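Local coordinates for PAC2 family protein (Mycobacterium tuberculosis, PDB 2WAM), which is of unknown function, belongs to the PAC2 family and represents a duplicated gene family of actinobacteria, at residues 178-186 against 334-342. Sequence-based numbering, arbitrary orientation.
Sequences LGTVPMAVP and EFERFLAQQ
Val181, Pro182 and Met183 meet Glu334, Phe335, Phe338, Leu339 and Gln342 where helix 333-343, the last helix modelled, lies across the end of strand 174-183, an inner strand of the mixed sheet: a helix-on-sheet packing with short-segment axes 7.4 Å apart and their N-to-C directions at 112°. The apolar part centres on Val181, whose two methyls part company. CG2, anti to the backbone N, meets Phe338 CB and the backbone at Leu339; CG1 lies 3.9 Å from Phe335 CE1, and the valine and phenylalanine side chains run roughly perpendicular. Leu339 adds its CD1 branch, 4.1 Å from Val181 CB. Strand 234-242 pairs with this strand and brings Thr238 against both Val181 and Phe335. Toward the helix's C-terminal end, the Pro182 ring rests on the aliphatic part of Gln342, with CG of the proline 3.8 Å from CG of the glutamine; Thr246 touches both side chains. The Phe338 ring presents one face to the strand backbone, where Pro182 O and Met183 CA lie over it. The Met183 side chain sets off away from the helix, but the bend at chi2 (-74°) brings SD back to it, and a second bend, at chi3, lays CE on Glu334 CB. SD makes an oblique Met-aromatic contact, 5.2 Å from the Phe338 ring centroid. Polar contact is slight and comes where the strand gives way to an inverse gamma turn centred on Ala184, whose side chain also touches Leu302 of helix 293-315. The Glu334 side chain, straight past CG, reaches this turn, and Ala184 N donates a weak hydrogen bond to Glu334 OE1 at 3.3 Å, with an N-H...O angle of 157°.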
loop_
_atom_site.group_PDB
_atom_site.type_symbol
_atom_site.label_atom_id
_atom_site.label_comp_id
_atom_site.label_asym_id
_atom_site.label_seq_id
_atom_site.Cartn_x
_atom_site.Cartn_y
_atom_site.Cartn_z
ATOM N N LEU A 178 -29.154 -6.522 16.091
ATOM C CA LEU A 178 -29.637 -6.233 17.430
ATOM C C LEU A 178 -29.602 -4.737 17.743
ATOM O O LEU A 178 -28.666 -4.031 17.360
ATOM C CB LEU A 178 -28.829 -7.004 18.467
ATOM C CG LEU A 178 -28.718 -8.514 18.261
ATOM C CD1 LEU A 178 -28.210 -9.188 19.545
ATOM C CD2 LEU A 178 -30.055 -9.077 17.821
ATOM N N GLY A 179 -30.638 -4.269 18.437
ATOM C CA GLY A 179 -30.723 -2.891 18.873
ATOM C C GLY A 179 -31.444 -2.696 20.202
ATOM O O GLY A 179 -32.183 -3.568 20.682
ATOM N N THR A 180 -31.204 -1.537 20.807
ATOM C CA THR A 180 -31.959 -1.089 21.968
ATOM C C THR A 180 -32.392 0.347 21.732
ATOM O O THR A 180 -31.808 1.067 20.914
ATOM C CB THR A 180 -31.114 -1.052 23.262
ATOM O OG1 THR A 180 -30.258 0.102 23.237
ATOM C CG2 THR A 180 -30.283 -2.308 23.449
ATOM N N VAL A 181 -33.411 0.760 22.472
ATOM C CA VAL A 181 -33.806 2.157 22.541
ATOM C C VAL A 181 -34.500 2.331 23.887
ATOM O O VAL A 181 -35.237 1.449 24.323
ATOM C CB VAL A 181 -34.726 2.557 21.355
ATOM C CG1 VAL A 181 -35.979 1.695 21.320
ATOM C CG2 VAL A 181 -35.097 4.032 21.425
ATOM N N PRO A 182 -34.223 3.441 24.580
ATOM C CA PRO A 182 -34.940 3.705 25.834
ATOM C C PRO A 182 -36.346 4.180 25.510
ATOM O O PRO A 182 -36.499 4.931 24.560
ATOM C CB PRO A 182 -34.137 4.840 26.481
ATOM C CG PRO A 182 -32.858 4.944 25.677
ATOM C CD PRO A 182 -33.178 4.439 24.310
ATOM N N MET A 183 -37.346 3.730 26.261
ATOM C CA MET A 183 -38.723 4.152 26.042
ATOM C C MET A 183 -39.416 4.340 27.377
ATOM O O MET A 183 -39.001 3.778 28.397
ATOM C CB MET A 183 -39.494 3.122 25.207
ATOM C CG MET A 183 -38.921 2.893 23.820
ATOM S SD MET A 183 -39.241 4.259 22.680
ATOM C CE MET A 183 -40.988 4.028 22.367
ATOM N N ALA A 184 -40.470 5.142 27.371
ATOM C CA ALA A 184 -41.294 5.304 28.556
ATOM C C ALA A 184 -42.138 4.043 28.784
ATOM O O ALA A 184 -43.299 3.988 28.387
ATOM C CB ALA A 184 -42.173 6.522 28.409
ATOM N N VAL A 185 -41.534 3.032 29.408
ATOM C CA VAL A 185 -42.207 1.768 29.731
ATOM C C VAL A 185 -41.705 1.260 31.076
ATOM O O VAL A 185 -40.575 1.533 31.455
ATOM C CB VAL A 185 -41.954 0.665 28.659
ATOM C CG1 VAL A 185 -42.757 0.929 27.390
ATOM C CG2 VAL A 185 -40.464 0.531 28.346
ATOM N N PRO A 186 -42.544 0.516 31.805
ATOM C CA PRO A 186 -42.140 0.029 33.128
ATOM C C PRO A 186 -41.381 -1.282 33.015
ATOM O O PRO A 186 -41.640 -2.067 32.106
ATOM C CB PRO A 186 -43.477 -0.243 33.828
ATOM C CG PRO A 186 -44.559 -0.038 32.776
ATOM C CD PRO A 186 -43.897 0.065 31.446
ATOM N N GLU A 334 -41.531 9.042 19.945
ATOM C CA GLU A 334 -40.716 8.578 21.068
ATOM C C GLU A 334 -39.467 7.883 20.541
ATOM O O GLU A 334 -38.350 8.184 20.961
ATOM C CB GLU A 334 -41.500 7.624 21.976
ATOM C CG GLU A 334 -42.011 8.250 23.270
ATOM C CD GLU A 334 -42.685 7.232 24.191
ATOM O OE1 GLU A 334 -42.003 6.286 24.658
ATOM O OE2 GLU A 334 -43.902 7.384 24.452
ATOM N N PHE A 335 -39.665 6.955 19.613
ATOM C CA PHE A 335 -38.552 6.262 18.984
ATOM C C PHE A 335 -37.500 7.255 18.450
ATOM O O PHE A 335 -36.304 7.075 18.674
ATOM C CB PHE A 335 -39.072 5.345 17.876
ATOM C CG PHE A 335 -38.069 4.340 17.389
ATOM C CD1 PHE A 335 -37.957 3.102 18.004
ATOM C CD2 PHE A 335 -37.249 4.625 16.305
ATOM C CE1 PHE A 335 -37.039 2.168 17.553
ATOM C CE2 PHE A 335 -36.328 3.697 15.847
ATOM C CZ PHE A 335 -36.222 2.465 16.473
ATOM N N GLU A 336 -37.954 8.305 17.763
ATOM C CA GLU A 336 -37.063 9.328 17.200
ATOM C C GLU A 336 -36.329 10.150 18.261
ATOM O O GLU A 336 -35.113 10.331 18.190
ATOM C CB GLU A 336 -37.850 10.293 16.312
ATOM C CG GLU A 336 -37.912 9.938 14.841
ATOM C CD GLU A 336 -38.631 11.007 14.028
ATOM O OE1 GLU A 336 -39.433 11.769 14.616
ATOM O OE2 GLU A 336 -38.393 11.090 12.804
ATOM N N ARG A 337 -37.082 10.671 19.226
ATOM C CA ARG A 337 -36.534 11.565 20.245
ATOM C C ARG A 337 -35.517 10.857 21.131
ATOM O O ARG A 337 -34.499 11.439 21.507
ATOM C CB ARG A 337 -37.664 12.151 21.098
ATOM C CG ARG A 337 -37.197 13.014 22.251
ATOM C CD ARG A 337 -38.372 13.703 22.919
ATOM N NE ARG A 337 -37.989 14.340 24.177
ATOM C CZ ARG A 337 -38.757 15.193 24.853
ATOM N NH1 ARG A 337 -39.956 15.525 24.393
ATOM N NH2 ARG A 337 -38.322 15.720 25.991
ATOM N N PHE A 338 -35.809 9.598 21.451
ATOM C CA PHE A 338 -34.977 8.782 22.334
ATOM C C PHE A 338 -33.739 8.213 21.642
ATOM O O PHE A 338 -32.648 8.229 22.210
ATOM C CB PHE A 338 -35.792 7.631 22.927
ATOM C CG PHE A 338 -36.577 8.004 24.153
ATOM C CD1 PHE A 338 -37.959 7.885 24.170
ATOM C CD2 PHE A 338 -35.933 8.461 25.294
ATOM C CE1 PHE A 338 -38.682 8.217 25.299
ATOM C CE2 PHE A 338 -36.650 8.794 26.424
ATOM C CZ PHE A 338 -38.027 8.672 26.427
ATOM N N LEU A 339 -33.917 7.695 20.427
ATOM C CA LEU A 339 -32.806 7.124 19.669
ATOM C C LEU A 339 -31.790 8.200 19.266
ATOM O O LEU A 339 -30.585 7.998 19.388
ATOM C CB LEU A 339 -33.311 6.382 18.427
ATOM C CG LEU A 339 -32.294 5.462 17.743
ATOM C CD1 LEU A 339 -32.247 4.101 18.415
ATOM C CD2 LEU A 339 -32.595 5.303 16.260
ATOM N N ALA A 340 -32.284 9.340 18.788
ATOM C CA ALA A 340 -31.419 10.456 18.414
ATOM C C ALA A 340 -30.645 10.974 19.624
ATOM O O ALA A 340 -29.516 11.448 19.494
ATOM C CB ALA A 340 -32.237 11.586 17.767
ATOM N N GLN A 341 -31.266 10.871 20.796
ATOM C CA GLN A 341 -30.679 11.344 22.045
ATOM C C GLN A 341 -29.467 10.505 22.424
ATOM O O GLN A 341 -28.448 11.042 22.867
ATOM C CB GLN A 341 -31.723 11.298 23.167
ATOM C CG GLN A 341 -31.192 11.643 24.550
ATOM C CD GLN A 341 -32.179 11.299 25.650
ATOM O OE1 GLN A 341 -33.393 11.439 25.479
ATOM N NE2 GLN A 341 -31.663 10.844 26.786
ATOM N N GLN A 342 -29.601 9.189 22.242
ATOM C CA GLN A 342 -28.536 8.220 22.503
ATOM C C GLN A 342 -27.434 8.319 21.456
ATOM O O GLN A 342 -26.245 8.279 21.782
ATOM C CB GLN A 342 -29.104 6.796 22.522
ATOM C CG GLN A 342 -30.067 6.531 23.669
ATOM C CD GLN A 342 -29.420 6.704 25.043
ATOM O OE1 GLN A 342 -28.630 5.868 25.478
ATOM N NE2 GLN A 342 -29.767 7.788 25.732
#